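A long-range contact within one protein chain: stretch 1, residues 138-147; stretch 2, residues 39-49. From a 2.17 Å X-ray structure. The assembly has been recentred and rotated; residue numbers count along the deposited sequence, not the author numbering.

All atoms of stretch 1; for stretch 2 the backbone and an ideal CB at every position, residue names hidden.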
# COMPACT_ATOMS: atom_id res chain seq x y z
N ILE A 138 11.66 13.01 20.58
CA ILE A 138 12.23 12.76 19.27
C ILE A 138 12.80 11.35 19.19
O ILE A 138 12.61 10.64 18.19
CB ILE A 138 13.31 13.82 18.95
CG1 ILE A 138 12.64 15.14 18.57
CG2 ILE A 138 14.22 13.36 17.83
CD1 ILE A 138 11.76 15.02 17.35
N HIS A 139 13.48 10.91 20.25
CA HIS A 139 14.14 9.62 20.26
C HIS A 139 13.23 8.48 20.70
O HIS A 139 13.37 7.36 20.21
CB HIS A 139 15.37 9.67 21.18
CG HIS A 139 16.29 10.81 20.88
ND1 HIS A 139 17.17 10.80 19.82
CD2 HIS A 139 16.46 12.01 21.49
CE1 HIS A 139 17.85 11.93 19.80
NE2 HIS A 139 17.44 12.68 20.81
N SER A 140 12.29 8.75 21.62
CA SER A 140 11.39 7.70 22.07
C SER A 140 10.40 7.30 20.98
O SER A 140 10.00 6.13 20.91
CB SER A 140 10.64 8.15 23.32
OG SER A 140 11.53 8.41 24.39
N LEU A 141 9.99 8.24 20.13
CA LEU A 141 9.06 7.91 19.05
C LEU A 141 9.71 6.99 18.02
O LEU A 141 9.06 6.08 17.50
CB LEU A 141 8.54 9.18 18.38
CG LEU A 141 7.60 8.97 17.19
CD1 LEU A 141 6.35 8.23 17.63
CD2 LEU A 141 7.23 10.30 16.54
N LEU A 142 11.00 7.22 17.72
CA LEU A 142 11.68 6.39 16.73
C LEU A 142 11.76 4.94 17.19
O LEU A 142 11.66 4.02 16.36
CB LEU A 142 13.08 6.94 16.46
CG LEU A 142 13.96 6.12 15.52
CD1 LEU A 142 13.31 6.01 14.15
CD2 LEU A 142 15.36 6.70 15.41
N GLY A 143 11.93 4.71 18.49
CA GLY A 143 12.00 3.35 18.99
C GLY A 143 10.73 2.56 18.71
O GLY A 143 10.79 1.41 18.27
N ASP A 144 9.57 3.16 18.96
CA ASP A 144 8.31 2.46 18.72
C ASP A 144 8.01 2.33 17.24
O ASP A 144 7.36 1.36 16.82
CB ASP A 144 7.17 3.17 19.45
CG ASP A 144 6.87 2.54 20.81
OD1 ASP A 144 6.72 1.30 20.88
OD2 ASP A 144 6.80 3.29 21.81
N VAL A 145 8.46 3.29 16.42
CA VAL A 145 8.27 3.17 14.98
C VAL A 145 9.16 2.06 14.42
O VAL A 145 8.74 1.30 13.53
CB VAL A 145 8.54 4.52 14.29
CG1 VAL A 145 8.53 4.36 12.77
CG2 VAL A 145 7.50 5.54 14.71
N GLN A 146 10.39 1.95 14.92
CA GLN A 146 11.28 0.89 14.46
C GLN A 146 10.82 -0.48 14.96
O GLN A 146 11.00 -1.48 14.25
CB GLN A 146 12.71 1.16 14.91
CG GLN A 146 13.40 2.30 14.16
CD GLN A 146 14.83 2.51 14.61
OE1 GLN A 146 15.08 2.82 15.77
NE2 GLN A 146 15.77 2.35 13.69
N LEU A 147 10.24 -0.54 16.16
CA LEU A 147 9.70 -1.81 16.64
C LEU A 147 8.53 -2.27 15.79
O LEU A 147 8.44 -3.45 15.44
CB LEU A 147 9.28 -1.68 18.11
CG LEU A 147 8.65 -2.93 18.72
CD1 LEU A 147 9.67 -4.06 18.85
CD2 LEU A 147 8.02 -2.62 20.07
N UNK A 39 15.97 17.07 13.97
CA UNK A 39 15.00 15.98 14.04
C UNK A 39 15.63 14.61 13.81
O UNK A 39 14.90 13.61 13.82
CB UNK A 39 13.89 16.21 13.01
N UNK A 40 16.94 14.54 13.60
CA UNK A 40 17.62 13.26 13.49
C UNK A 40 17.59 12.55 14.85
O UNK A 40 18.08 13.09 15.85
CB UNK A 40 19.06 13.45 13.00
N UNK A 41 17.01 11.36 14.88
CA UNK A 41 16.72 10.66 16.12
C UNK A 41 17.58 9.41 16.27
O UNK A 41 18.19 8.92 15.31
CB UNK A 41 15.24 10.29 16.18
N UNK A 42 17.63 8.90 17.50
CA UNK A 42 18.35 7.67 17.82
C UNK A 42 17.56 6.93 18.89
O UNK A 42 17.34 7.46 19.98
CB UNK A 42 19.78 7.96 18.29
N UNK A 43 17.13 5.71 18.57
CA UNK A 43 16.30 4.95 19.50
C UNK A 43 17.01 4.72 20.83
O UNK A 43 16.36 4.71 21.88
CB UNK A 43 15.91 3.61 18.88
N UNK A 44 18.33 4.54 20.81
CA UNK A 44 19.07 4.30 22.04
C UNK A 44 19.04 5.48 22.99
O UNK A 44 19.20 5.29 24.20
CB UNK A 44 20.52 3.95 21.71
N UNK A 45 18.83 6.70 22.49
CA UNK A 45 18.78 7.89 23.32
C UNK A 45 17.39 8.16 23.88
O UNK A 45 17.16 9.24 24.45
CB UNK A 45 19.26 9.10 22.52
N UNK A 46 16.45 7.23 23.73
CA UNK A 46 15.13 7.36 24.30
C UNK A 46 15.00 6.62 25.63
O UNK A 46 15.83 5.81 26.01
CB UNK A 46 14.09 6.84 23.31
N UNK A 47 13.91 6.93 26.33
CA UNK A 47 13.58 6.30 27.60
C UNK A 47 12.25 5.58 27.44
O UNK A 47 11.27 6.17 26.98
CB UNK A 47 13.52 7.33 28.73
N UNK A 48 12.21 4.30 27.82
CA UNK A 48 11.06 3.44 27.60
C UNK A 48 10.64 2.82 28.92
O UNK A 48 11.45 2.17 29.59
CB UNK A 48 11.37 2.36 26.56
N UNK A 49 9.37 3.02 29.30
CA UNK A 49 8.82 2.50 30.55
C UNK A 49 9.62 2.97 31.76
O UNK A 49 9.69 2.28 32.78
CB UNK A 49 8.78 0.97 30.51

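At position 39 CA-to-CB points away from the helix, yet the ideal CB lies 5.0 Å from Ile-138 CD1, so a flexible apolar chain could bend back to it. The deposited residue is Leu-39, whose CD2 reaches Ile-138 CD1 at 3.6 Å. Position 40 also points away, with nothing of stretch 1 within 5.5 Å of its ideal CB; almost any side chain is allowed, and Arg-40 extends outward.

Position 41 points toward the helix with little room. Its ideal CB sits 3.3 Å from Ile-138 O, 3.7 Å from Leu-142 CD2 and 4.2 Å from His-139 ND1, which favors a small residue. Ala-41 packs its CB against Ile-138 CG2 at 3.6 Å and Leu-142 CD2 at 3.7 Å.

At 42 the backbone does the work: the amide N donates to His-139 ND1 at 3.0 Å (149°), near the plane of the imidazole, so that nitrogen acts as acceptor. CA-to-CB points away overall, and polar residues that could organize the following turn would suit. Asp-42 does so, its OD1 accepting from the amide N of the residue at 44 at 3.2 Å.

Position 43 (phi/psi -59/-34) points sideways, its ideal CB 3.9 Å from Gly-143 CA and 3.3 Å from Gln-146 OE1. Small residues such as alanine or serine fit best; Ala-43 is found, its methyl against the bare helix backbone at Gly-143. Position 44 points away without constraint and holds Lys-44.

The ideal CB at 45 is 3.8 Å from His-139 CG, so a side chain with a methylene here can cover the imidazole; several long residues would serve. Gln-45 places CB 3.9 Å from the ring centroid, 17° off the normal, a CH-pi contact, while its OE1 lies over a ring face, 3.3 Å from His-139 CE1.

At 46 an ideal CB would be tight, 3.1 Å from Ser-140 CA and 3.2 Å from His-139 C. Glycine is strongly indicated, and Gly-46 lets the CA atoms of Gly-46 and Ser-140 approach to 4.4 Å.

Position 47 points away; its amide N makes a weak hydrogen bond to Ser-140 OG at 3.4 Å. The extended backbone suits a beta-branched residue, and with CA-to-CB pointing away many others, polar or apolar, would be tolerated; Ile-47 occupies it, and its side chain comes no nearer to stretch 1 than 4.9 Å, CB to Ser-140 OG.

At 48 the ideal CB touches nothing, but CA-to-CB points sideways, and a long side chain could reach Gly-143. Tyr-48 does: its OH lies 3.4 Å from Gly-143 CA and donates to Ala-43 O at 2.7 Å. Position 49 is out of reach; positive phi (57°) would favor glycine or asparagine, but Lys-49 is deposited.

Stretch 2 (39-49) LRADAKQGIYK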
# COMPACT_ATOMS: atom_id res chain seq x y z
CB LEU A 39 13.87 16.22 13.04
CG LEU A 39 13.01 17.47 13.31
CD1 LEU A 39 12.13 17.80 12.11
CD2 LEU A 39 12.15 17.27 14.55
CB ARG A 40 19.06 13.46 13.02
CG ARG A 40 19.18 13.94 11.58
CD ARG A 40 20.63 14.18 11.17
NE ARG A 40 21.17 15.42 11.72
CZ ARG A 40 21.96 15.48 12.79
NH1 ARG A 40 22.31 14.37 13.42
NH2 ARG A 40 22.41 16.65 13.22
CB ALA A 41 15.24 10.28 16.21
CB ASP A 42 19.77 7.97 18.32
CG ASP A 42 20.53 6.72 18.72
OD1 ASP A 42 20.09 5.60 18.37
OD2 ASP A 42 21.57 6.86 19.40
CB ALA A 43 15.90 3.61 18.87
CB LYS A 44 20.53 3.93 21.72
CG LYS A 44 20.68 2.62 20.97
CD LYS A 44 22.14 2.29 20.72
CE LYS A 44 22.79 3.33 19.82
NZ LYS A 44 24.22 3.01 19.54
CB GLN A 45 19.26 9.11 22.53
CG GLN A 45 20.70 9.01 22.05
CD GLN A 45 21.14 10.24 21.28
OE1 GLN A 45 20.62 11.33 21.49
NE2 GLN A 45 22.10 10.06 20.38
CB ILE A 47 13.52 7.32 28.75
CG1 ILE A 47 14.89 7.97 28.95
CG2 ILE A 47 13.04 6.65 30.03
CD1 ILE A 47 14.96 8.90 30.15
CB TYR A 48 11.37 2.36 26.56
CG TYR A 48 11.98 2.90 25.28
CD1 TYR A 48 11.18 3.42 24.27
CD2 TYR A 48 13.36 2.91 25.10
CE1 TYR A 48 11.73 3.92 23.10
CE2 TYR A 48 13.92 3.42 23.93
CZ TYR A 48 13.10 3.92 22.94
OH TYR A 48 13.66 4.42 21.78
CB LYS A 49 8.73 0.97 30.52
CG LYS A 49 7.86 0.43 29.40
CD LYS A 49 7.91 -1.08 29.33
CE LYS A 49 7.09 -1.59 28.15
NZ LYS A 49 7.15 -3.07 28.01
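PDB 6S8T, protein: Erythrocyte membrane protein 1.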